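Local coordinates for protein peptidoglycan-N-acetylmuramic acid deacetylase PdaC (Bacillus subtilis subsp. subtilis str. 168, PDB 6H8N) that deacetylates N-acetylmuramic acid residues of peptidoglycan, a change that confers resistance to lysozyme, and also deacylates short chitin oligomers, at residues Pro20-Thr25 / Tyr51-Ile56; Pro73-Leu78 / Arg106-Gly111; Leu126-Pro131 / Asp152-Leu157. The protein carries 1 engineered substitution. One frame throughout, in Å; residues are numbered along the deposited sequence. Where two conformers were deposited one is given.

Contact 1 of 3, residues Pro20-Thr25 / Tyr51-Ile56; sequences PNPATT and YPETLI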
loop_
_atom_site.group_PDB
_atom_site.type_symbol
_atom_site.label_atom_id
_atom_site.label_comp_id
_atom_site.label_asym_id
_atom_site.label_seq_id
_atom_site.Cartn_x
_atom_site.Cartn_y
_atom_site.Cartn_z
ATOM N N PRO A 20 -2.806 2.766 10.718
ATOM C CA PRO A 20 -3.257 4.161 10.654
ATOM C C PRO A 20 -2.682 5.048 11.736
ATOM O O PRO A 20 -2.378 4.614 12.851
ATOM C CB PRO A 20 -4.768 4.046 10.859
ATOM C CG PRO A 20 -4.956 2.776 11.593
ATOM C CD PRO A 20 -3.899 1.856 11.095
ATOM N N ASN A 21 -2.544 6.327 11.395
ATOM C CA ASN A 21 -2.178 7.372 12.341
ATOM C C ASN A 21 -3.023 8.571 11.950
ATOM O O ASN A 21 -2.701 9.252 10.966
ATOM C CB ASN A 21 -0.695 7.695 12.218
ATOM C CG ASN A 21 -0.253 8.673 13.238
ATOM O OD1 ASN A 21 -0.555 8.507 14.407
ATOM N ND2 ASN A 21 0.442 9.725 12.817
ATOM N N PRO A 22 -4.109 8.862 12.670
ATOM C CA PRO A 22 -5.054 9.877 12.160
ATOM C C PRO A 22 -4.423 11.160 11.642
ATOM O O PRO A 22 -4.763 11.599 10.540
ATOM C CB PRO A 22 -5.989 10.089 13.352
ATOM C CG PRO A 22 -6.044 8.749 14.001
ATOM C CD PRO A 22 -4.648 8.176 13.860
ATOM N N ALA A 23 -3.499 11.765 12.391
ATOM C CA ALA A 23 -2.998 13.072 12.004
ATOM C C ALA A 23 -2.365 13.040 10.623
ATOM O O ALA A 23 -2.495 14.001 9.855
ATOM C CB ALA A 23 -2.008 13.584 13.044
ATOM N N THR A 24 -1.668 11.958 10.284
ATOM C CA THR A 24 -1.003 11.863 8.993
ATOM C C THR A 24 -1.840 11.094 7.974
ATOM O O THR A 24 -2.004 11.552 6.838
ATOM C CB THR A 24 0.375 11.224 9.164
ATOM O OG1 THR A 24 0.245 10.008 9.903
ATOM C CG2 THR A 24 1.298 12.144 9.933
ATOM N N THR A 25 -2.424 9.959 8.367
ATOM C CA THR A 25 -3.247 9.183 7.451
ATOM C C THR A 25 -4.439 9.978 6.949
ATOM O O THR A 25 -4.776 9.906 5.763
ATOM C CB THR A 25 -3.707 7.891 8.128
ATOM O OG1 THR A 25 -2.570 7.201 8.666
ATOM C CG2 THR A 25 -4.456 6.994 7.144
ATOM N N TYR A 51 -7.264 2.839 16.306
ATOM C CA TYR A 51 -7.836 3.846 15.411
ATOM C C TYR A 51 -8.807 3.209 14.421
ATOM O O TYR A 51 -8.651 3.342 13.196
ATOM C CB TYR A 51 -6.701 4.549 14.670
ATOM C CG TYR A 51 -5.723 5.291 15.563
ATOM C CD1 TYR A 51 -6.156 6.323 16.383
ATOM C CD2 TYR A 51 -4.378 4.973 15.572
ATOM C CE1 TYR A 51 -5.260 7.020 17.179
ATOM C CE2 TYR A 51 -3.484 5.668 16.364
ATOM C CZ TYR A 51 -3.943 6.696 17.157
ATOM O OH TYR A 51 -3.071 7.419 17.945
ATOM N N PRO A 52 -9.845 2.539 14.914
ATOM C CA PRO A 52 -10.756 1.817 14.007
ATOM C C PRO A 52 -11.466 2.738 13.035
ATOM O O PRO A 52 -11.761 2.341 11.891
ATOM C CB PRO A 52 -11.740 1.140 14.971
ATOM C CG PRO A 52 -11.667 1.969 16.242
ATOM C CD PRO A 52 -10.224 2.368 16.323
ATOM N N GLU A 53 -11.755 3.975 13.456
ATOM C CA GLU A 53 -12.418 4.933 12.573
ATOM C C GLU A 53 -11.622 5.187 11.299
ATOM O O GLU A 53 -12.203 5.460 10.240
ATOM C CB GLU A 53 -12.615 6.268 13.318
ATOM C CG GLU A 53 -11.309 7.037 13.703
ATOM C CD GLU A 53 -10.588 6.519 14.978
ATOM O OE1 GLU A 53 -11.014 5.536 15.646
ATOM O OE2 GLU A 53 -9.563 7.152 15.312
ATOM N N THR A 54 -10.298 5.154 11.386
ATOM C CA THR A 54 -9.483 5.458 10.225
ATOM C C THR A 54 -9.477 4.296 9.241
ATOM O O THR A 54 -9.453 4.522 8.031
ATOM C CB THR A 54 -8.084 5.837 10.701
ATOM O OG1 THR A 54 -8.189 6.851 11.719
ATOM C CG2 THR A 54 -7.260 6.376 9.562
ATOM N N LEU A 55 -9.547 3.061 9.739
ATOM C CA LEU A 55 -9.747 1.915 8.850
ATOM C C LEU A 55 -11.060 2.057 8.093
ATOM O O LEU A 55 -11.114 1.862 6.877
ATOM C CB LEU A 55 -9.759 0.618 9.664
ATOM C CG LEU A 55 -10.165 -0.622 8.889
ATOM C CD1 LEU A 55 -9.175 -0.933 7.788
ATOM C CD2 LEU A 55 -10.341 -1.798 9.810
ATOM N N ILE A 56 -12.144 2.379 8.806
ATOM C CA ILE A 56 -13.419 2.551 8.128
ATOM C C ILE A 56 -13.325 3.638 7.066
ATOM O O ILE A 56 -13.817 3.466 5.948
ATOM C CB ILE A 56 -14.559 2.806 9.142
ATOM C CG1 ILE A 56 -14.766 1.603 10.070
ATOM C CG2 ILE A 56 -15.848 3.176 8.408
ATOM C CD1 ILE A 56 -15.164 0.343 9.368
#

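Contact 2 of 3, residues Pro73-Leu78 / Arg106-Gly111; sequences PLLTRL and RPPYGG. With PO4 (phosphate ion), chain D.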
loop_
_atom_site.group_PDB
_atom_site.type_symbol
_atom_site.label_atom_id
_atom_site.label_comp_id
_atom_site.label_asym_id
_atom_site.label_seq_id
_atom_site.Cartn_x
_atom_site.Cartn_y
_atom_site.Cartn_z
ATOM N N PRO A 73 7.286 -6.843 13.987
ATOM C CA PRO A 73 8.539 -7.590 14.090
ATOM C C PRO A 73 9.023 -7.989 12.708
ATOM O O PRO A 73 8.254 -8.088 11.751
ATOM C CB PRO A 73 8.135 -8.833 14.886
ATOM C CG PRO A 73 6.733 -9.096 14.424
ATOM C CD PRO A 73 6.120 -7.719 14.232
ATOM N N LEU A 74 10.320 -8.268 12.606
ATOM C CA LEU A 74 10.829 -8.996 11.459
ATOM C C LEU A 74 10.335 -10.433 11.564
ATOM O O LEU A 74 10.711 -11.160 12.496
ATOM C CB LEU A 74 12.357 -8.927 11.435
ATOM C CG LEU A 74 13.051 -9.702 10.321
ATOM C CD1 LEU A 74 12.553 -9.290 8.923
ATOM C CD2 LEU A 74 14.569 -9.479 10.423
ATOM N N LEU A 75 9.479 -10.848 10.627
ATOM C CA LEU A 75 8.756 -12.108 10.797
ATOM C C LEU A 75 9.687 -13.310 10.724
ATOM O O LEU A 75 9.378 -14.366 11.291
ATOM C CB LEU A 75 7.650 -12.237 9.752
ATOM C CG LEU A 75 6.495 -11.238 9.891
ATOM C CD1 LEU A 75 5.584 -11.345 8.679
ATOM C CD2 LEU A 75 5.732 -11.443 11.172
ATOM N N THR A 76 10.814 -13.173 10.030
ATOM C CA THR A 76 11.797 -14.243 9.933
ATOM C C THR A 76 12.594 -14.422 11.222
ATOM O O THR A 76 13.323 -15.415 11.330
ATOM C CB THR A 76 12.735 -13.958 8.760
ATOM O OG1 THR A 76 13.310 -12.663 8.923
ATOM C CG2 THR A 76 11.976 -14.012 7.440
ATOM N N ARG A 77 12.497 -13.498 12.184
ATOM C CA ARG A 77 13.088 -13.692 13.508
ATOM C C ARG A 77 12.197 -14.521 14.421
ATOM O O ARG A 77 12.641 -14.904 15.509
ATOM C CB ARG A 77 13.336 -12.349 14.221
ATOM C CG ARG A 77 14.317 -11.377 13.556
ATOM C CD ARG A 77 15.631 -11.215 14.308
ATOM N NE ARG A 77 15.497 -10.978 15.750
ATOM C CZ ARG A 77 15.704 -9.816 16.371
ATOM N NH1 ARG A 77 16.062 -8.726 15.708
ATOM N NH2 ARG A 77 15.558 -9.742 17.689
ATOM N N LEU A 78 10.953 -14.776 14.021
ATOM C CA LEU A 78 9.981 -15.499 14.823
ATOM C C LEU A 78 9.864 -16.944 14.350
ATOM O O LEU A 78 10.273 -17.299 13.249
ATOM C CB LEU A 78 8.612 -14.819 14.702
ATOM C CG LEU A 78 8.548 -13.328 15.031
ATOM C CD1 LEU A 78 7.121 -12.800 14.855
ATOM C CD2 LEU A 78 9.041 -13.036 16.428
ATOM N N ARG A 106 2.104 -7.489 3.503
ATOM C CA ARG A 106 3.400 -6.848 3.299
ATOM C C ARG A 106 4.235 -7.119 4.542
ATOM O O ARG A 106 4.050 -6.460 5.575
ATOM C CB ARG A 106 3.229 -5.365 3.043
ATOM C CG ARG A 106 4.535 -4.625 2.856
ATOM C CD ARG A 106 4.297 -3.206 2.413
ATOM N NE ARG A 106 4.023 -3.093 0.989
ATOM C CZ ARG A 106 3.801 -1.943 0.369
ATOM N NH1 ARG A 106 3.768 -0.803 1.058
ATOM N NH2 ARG A 106 3.623 -1.924 -0.941
ATOM N N PRO A 107 5.138 -8.095 4.501
ATOM C CA PRO A 107 5.927 -8.423 5.695
ATOM C C PRO A 107 6.807 -7.252 6.084
ATOM O O PRO A 107 7.444 -6.653 5.209
ATOM C CB PRO A 107 6.776 -9.608 5.227
ATOM C CG PRO A 107 5.932 -10.266 4.163
ATOM C CD PRO A 107 5.327 -9.081 3.426
ATOM N N PRO A 108 6.877 -6.908 7.371
ATOM C CA PRO A 108 7.774 -5.832 7.819
ATOM C C PRO A 108 9.187 -6.004 7.284
ATOM O O PRO A 108 9.747 -7.109 7.283
ATOM C CB PRO A 108 7.729 -5.963 9.339
ATOM C CG PRO A 108 6.318 -6.436 9.590
ATOM C CD PRO A 108 6.072 -7.424 8.492
ATOM N N TYR A 109 9.775 -4.885 6.846
ATOM C CA TYR A 109 11.145 -4.819 6.324
ATOM C C TYR A 109 11.355 -5.643 5.063
ATOM O O TYR A 109 12.500 -5.808 4.629
ATOM C CB TYR A 109 12.212 -5.177 7.379
ATOM C CG TYR A 109 11.929 -4.588 8.739
ATOM C CD1 TYR A 109 12.095 -3.235 8.986
ATOM C CD2 TYR A 109 11.460 -5.384 9.779
ATOM C CE1 TYR A 109 11.822 -2.689 10.211
ATOM C CE2 TYR A 109 11.192 -4.860 11.006
ATOM C CZ TYR A 109 11.370 -3.506 11.234
ATOM O OH TYR A 109 11.086 -2.956 12.458
ATOM N N GLY A 110 10.283 -6.155 4.445
ATOM C CA GLY A 110 10.372 -7.053 3.314
ATOM C C GLY A 110 10.767 -8.471 3.664
ATOM O O GLY A 110 10.943 -9.284 2.754
ATOM N N GLY A 111 10.890 -8.794 4.945
ATOM C CA GLY A 111 11.459 -10.064 5.360
ATOM C C GLY A 111 10.486 -11.215 5.299
ATOM O O GLY A 111 9.486 -11.229 6.018
HETATM P P PO4 D . 8.784 -1.063 6.434
HETATM O O1 PO4 D . 10.131 -0.769 7.147
HETATM O O2 PO4 D . 8.894 -0.521 5.019
HETATM O O3 PO4 D . 7.743 -0.259 7.140
HETATM O O4 PO4 D . 8.499 -2.529 6.516
HETATM O O HOH W 1 8.896 -9.556 8.162
#

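Contact 3 of 3, residues Leu126-Pro131 / Asp152-Leu157; sequences LWDVDP and DGRTIL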
loop_
_atom_site.group_PDB
_atom_site.type_symbol
_atom_site.label_atom_id
_atom_site.label_comp_id
_atom_site.label_asym_id
_atom_site.label_seq_id
_atom_site.Cartn_x
_atom_site.Cartn_y
_atom_site.Cartn_z
ATOM N N LEU A 126 5.071 -6.171 -2.223
ATOM C CA LEU A 126 6.192 -5.317 -1.859
ATOM C C LEU A 126 6.170 -4.049 -2.705
ATOM O O LEU A 126 5.100 -3.458 -2.865
ATOM C CB LEU A 126 7.498 -6.108 -1.897
ATOM C CG LEU A 126 7.494 -7.324 -0.954
ATOM C CD1 LEU A 126 8.859 -7.977 -0.962
ATOM C CD2 LEU A 126 7.068 -6.989 0.475
ATOM N N TRP A 127 7.305 -3.580 -3.215
ATOM C CA TRP A 127 7.339 -2.253 -3.824
ATOM C C TRP A 127 8.543 -2.150 -4.755
ATOM O O TRP A 127 9.472 -2.965 -4.696
ATOM C CB TRP A 127 7.404 -1.159 -2.757
ATOM C CG TRP A 127 8.576 -1.334 -1.873
ATOM C CD1 TRP A 127 9.837 -0.875 -2.101
ATOM C CD2 TRP A 127 8.629 -2.064 -0.642
ATOM N NE1 TRP A 127 10.673 -1.272 -1.094
ATOM C CE2 TRP A 127 9.960 -2.009 -0.181
ATOM C CE3 TRP A 127 7.681 -2.754 0.122
ATOM C CZ2 TRP A 127 10.365 -2.625 1.007
ATOM C CZ3 TRP A 127 8.082 -3.348 1.294
ATOM C CH2 TRP A 127 9.422 -3.282 1.730
ATOM N N ASP A 128 8.529 -1.108 -5.591
ATOM C CA ASP A 128 9.603 -0.812 -6.550
ATOM C C ASP A 128 10.412 0.423 -6.187
ATOM O O ASP A 128 11.583 0.521 -6.577
ATOM C CB ASP A 128 9.024 -0.529 -7.950
ATOM C CG ASP A 128 8.247 -1.663 -8.501
ATOM O OD1 ASP A 128 8.798 -2.779 -8.606
ATOM O OD2 ASP A 128 7.085 -1.450 -8.848
ATOM N N VAL A 129 9.804 1.398 -5.531
ATOM C CA VAL A 129 10.406 2.703 -5.287
ATOM C C VAL A 129 10.264 3.004 -3.807
ATOM O O VAL A 129 9.151 2.995 -3.273
ATOM C CB VAL A 129 9.708 3.791 -6.116
ATOM C CG1 VAL A 129 10.226 5.160 -5.724
ATOM C CG2 VAL A 129 9.886 3.557 -7.603
ATOM N N ASP A 130 11.383 3.279 -3.148
ATOM C CA ASP A 130 11.411 3.495 -1.704
ATOM C C ASP A 130 12.296 4.707 -1.423
ATOM O O ASP A 130 13.536 4.596 -1.461
ATOM C CB ASP A 130 11.924 2.251 -0.984
ATOM C CG ASP A 130 12.019 2.426 0.514
ATOM O OD1 ASP A 130 11.626 3.486 1.058
ATOM O OD2 ASP A 130 12.499 1.456 1.156
ATOM N N PRO A 131 11.716 5.873 -1.150
ATOM C CA PRO A 131 12.532 7.060 -0.855
ATOM C C PRO A 131 13.129 7.065 0.535
ATOM O O PRO A 131 13.747 8.062 0.922
ATOM C CB PRO A 131 11.522 8.198 -1.003
ATOM C CG PRO A 131 10.223 7.567 -0.561
ATOM C CD PRO A 131 10.268 6.167 -1.088
ATOM N N ASP A 152 5.143 4.522 -15.114
ATOM C CA ASP A 152 4.010 3.637 -15.299
ATOM C C ASP A 152 4.301 2.262 -14.716
ATOM O O ASP A 152 5.392 1.704 -14.888
ATOM C CB ASP A 152 3.724 3.492 -16.785
ATOM C CG ASP A 152 2.620 2.499 -17.057
ATOM O OD1 ASP A 152 1.453 2.800 -16.748
ATOM O OD2 ASP A 152 2.957 1.402 -17.568
ATOM N N GLY A 153 3.291 1.726 -14.033
ATOM C CA GLY A 153 3.319 0.390 -13.501
ATOM C C GLY A 153 4.089 0.214 -12.217
ATOM O O GLY A 153 4.152 -0.907 -11.710
ATOM N N ARG A 154 4.672 1.261 -11.659
ATOM C CA ARG A 154 5.503 1.126 -10.476
ATOM C C ARG A 154 4.669 1.230 -9.205
ATOM O O ARG A 154 3.558 1.772 -9.197
ATOM C CB ARG A 154 6.618 2.171 -10.474
ATOM C CG ARG A 154 7.557 1.967 -11.642
ATOM C CD ARG A 154 8.793 2.826 -11.540
ATOM N NE ARG A 154 9.736 2.411 -12.557
ATOM C CZ ARG A 154 10.339 3.202 -13.429
ATOM N NH1 ARG A 154 11.145 2.632 -14.298
ATOM N NH2 ARG A 154 10.151 4.517 -13.440
ATOM N N THR A 155 5.234 0.697 -8.132
ATOM C CA THR A 155 4.652 0.715 -6.799
ATOM C C THR A 155 5.588 1.485 -5.879
ATOM O O THR A 155 6.771 1.131 -5.752
ATOM C CB THR A 155 4.451 -0.717 -6.308
ATOM O OG1 THR A 155 3.563 -1.380 -7.209
ATOM C CG2 THR A 155 3.853 -0.755 -4.913
ATOM N N ILE A 156 5.059 2.524 -5.237
ATOM C CA ILE A 156 5.825 3.433 -4.385
ATOM C C ILE A 156 5.522 3.114 -2.933
ATOM O O ILE A 156 4.359 2.911 -2.568
ATOM C CB ILE A 156 5.453 4.899 -4.688
ATOM C CG1 ILE A 156 5.817 5.261 -6.131
ATOM C CG2 ILE A 156 6.145 5.840 -3.723
ATOM C CD1 ILE A 156 5.126 6.506 -6.654
ATOM N N LEU A 157 6.556 3.116 -2.088
ATOM C CA LEU A 157 6.421 2.944 -0.637
ATOM C C LEU A 157 6.634 4.261 0.093
ATOM O O LEU A 157 7.712 4.859 0.002
ATOM C CB LEU A 157 7.434 1.919 -0.138
ATOM C CG LEU A 157 7.627 1.787 1.376
ATOM C CD1 LEU A 157 6.314 1.393 2.042
ATOM C CD2 LEU A 157 8.745 0.803 1.696
HETATM O O HOH W 2 4.680 -2.353 -9.493
HETATM O O HOH W 3 9.817 5.223 2.182
#

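Contact 1 of 3, residues Pro20-Thr25 / Tyr51-Ile56
Two prolines of 20-25 pack against the start of helix 52-60, and the contact is tight where their rings meet Tyr-51 and Thr-54. Pro-22 lies over one face of the phenol: its CD stands 3.3 Å from the centroid of the Tyr-51 ring, only 6° off the ring normal, a well-centred CH-pi contact. The Tyr-51 ring is brought there by a first torsion that sets CG anti to the carbonyl carbon (chi1 -62°). Deeper down the surfaces are aliphatic, with Pro-20 CB 3.6 Å from Thr-54 CG2. The same methyl lies 3.8 Å from Thr-25 CG2, so it fills the angle between proline and threonine. On the outer side things are looser: the exposed carboxylate merely skirts the ring, Glu-53 OE2 lying 4.1 Å from Pro-22 CG. The helix start in 20-25 is held from within, since Asn-21 N donates a straight bond to Thr-25 OG1 (2.9 Å, 166°), a hydroxyl also bonded to Asp-160. Asn-21 ND2 similarly reaches Thr-24 OG1 at 2.9 Å. The contact thus joins the first turns of helices 22-35 and 52-60, with Pro-20 resting on Val-48 of helix 45-50 and Val-43 of strand 40-43, and Leu-55 facing helix 80-98.

Contact 2 of 3, residues Pro73-Leu78 / Arg106-Gly111
Water carries the polar link between these two loops. It accepts from Leu-75 N at 2.8 Å and donates to two carbonyls of the other segment, Pro-108 O at 2.7 Å and Gly-111 O, tying three backbone groups together. Apolar contacts surround it. Leu-75, with CG anti to the carbonyl carbon (chi1 -67°), turns CD1 into the corner between two prolines, 4.0 Å from both Pro-107 CB and Pro-108 CD. Leu-74 extends anti to its backbone N and lays CD1 3.8 Å from Gly-111 CA, an approach made possible because Gly-111 has no side chain. Pro-73 O sits 3.3 Å from Pro-108 CB, close against the ring. The aromatic part belongs to Tyr-109, whose ring turns an edge, in plane, to Leu-74 N, while CD2 lies 4.0 Å from Leu-74 CB; the ring also meets the zinc ligand His-72 edge-to-face. The phosphate ion, probably from the crystallisation liquor, takes a nearly straight bond from backbone Tyr-109 N to phosphate O4 (2.7 Å, 165°) and is also bonded to the His-159 side chain. This is consistent with the oxyanion-binding role of the RPPY motif in family 4 carbohydrate esterases. Behind the contact, Leu-75 packs on Ala-83 and Ile-87 of helix 80-98, while the other loop leads from strand 104-105 to helix 114-120, its Arg-106 bonded through the backbone to Asn-67 at the end of strand 64-67.

Contact 3 of 3, residues Leu126-Pro131 / Asp152-Leu157
Thr-155 O is gripped by two successive backbone N-H groups, Asp-128 N at 2.9 Å and Val-129 N at 3.1 Å, both lying in the carbonyl plane. Asp-128 answers with its side chain: OD2 offers its anti lone pair to Thr-155 N at 2.9 Å. The carboxylate swings into place with CG anti to the carbonyl carbon (chi1 -60°), and a water that donates to both Asp-128 OD2 and Gly-153 O while accepting from Thr-155 OG1 pins the same oxygen. Two residues on from Thr-155, Leu-157 N lies nearly along the C=O axis of Val-129, 2.9 Å from Val-129 O. Together with the bond from Val-129 N this makes a single parallel-type bridge between Val-129 and Ile-156, although the segments run 70° apart end to end. Leu-157 also supplies the main apolar contact. With CG anti to its backbone N (chi1 169°), it lies alongside Trp-127 and sets CD2 over the indole face, 3.7 Å from the centroid of the six-membered ring. The same methyl touches the flank of the Asp-130 carboxylate, 3.8 Å from CG; Asp-130 OD1 itself is bonded to Glu-132 N. Pro-131 CD closes on Leu-157 O at 3.1 Å. Leu-157 further touches Ser-17, the engineered residue at the position of the likely proton acceptor, and its strand leads to His-159, the probable proton donor. The arrangement ties loop 126-131 to the first part of strand 155-159 of the NodB-type barrel and reaches the catalytic site through Leu-157, which, as the leucine of the family's LxH motif, probably lines the acetyl pocket.

Overall arrangement
All three contacts lie within the NodB homology domain, the catalytic part of the protein, but at different depths. Contact 3 is the most central, about 9 Å between its centre and that of the chain, and is stitched by direct backbone bonds to a strand of the parallel sheet. Contacts 1 and 2 lie farther out, at about 14 and 16 Å: the first joins helix starts by proline and aromatic packing, the second joins two loops through water and aliphatic groups. Contacts 2 and 3 touch, Arg-106 packing on Trp-127 and Leu-157 and bonding weakly to Leu-126 O, and both border the active site. Contact 1 stands apart, about 12 Å from contact 2 between nearest atoms.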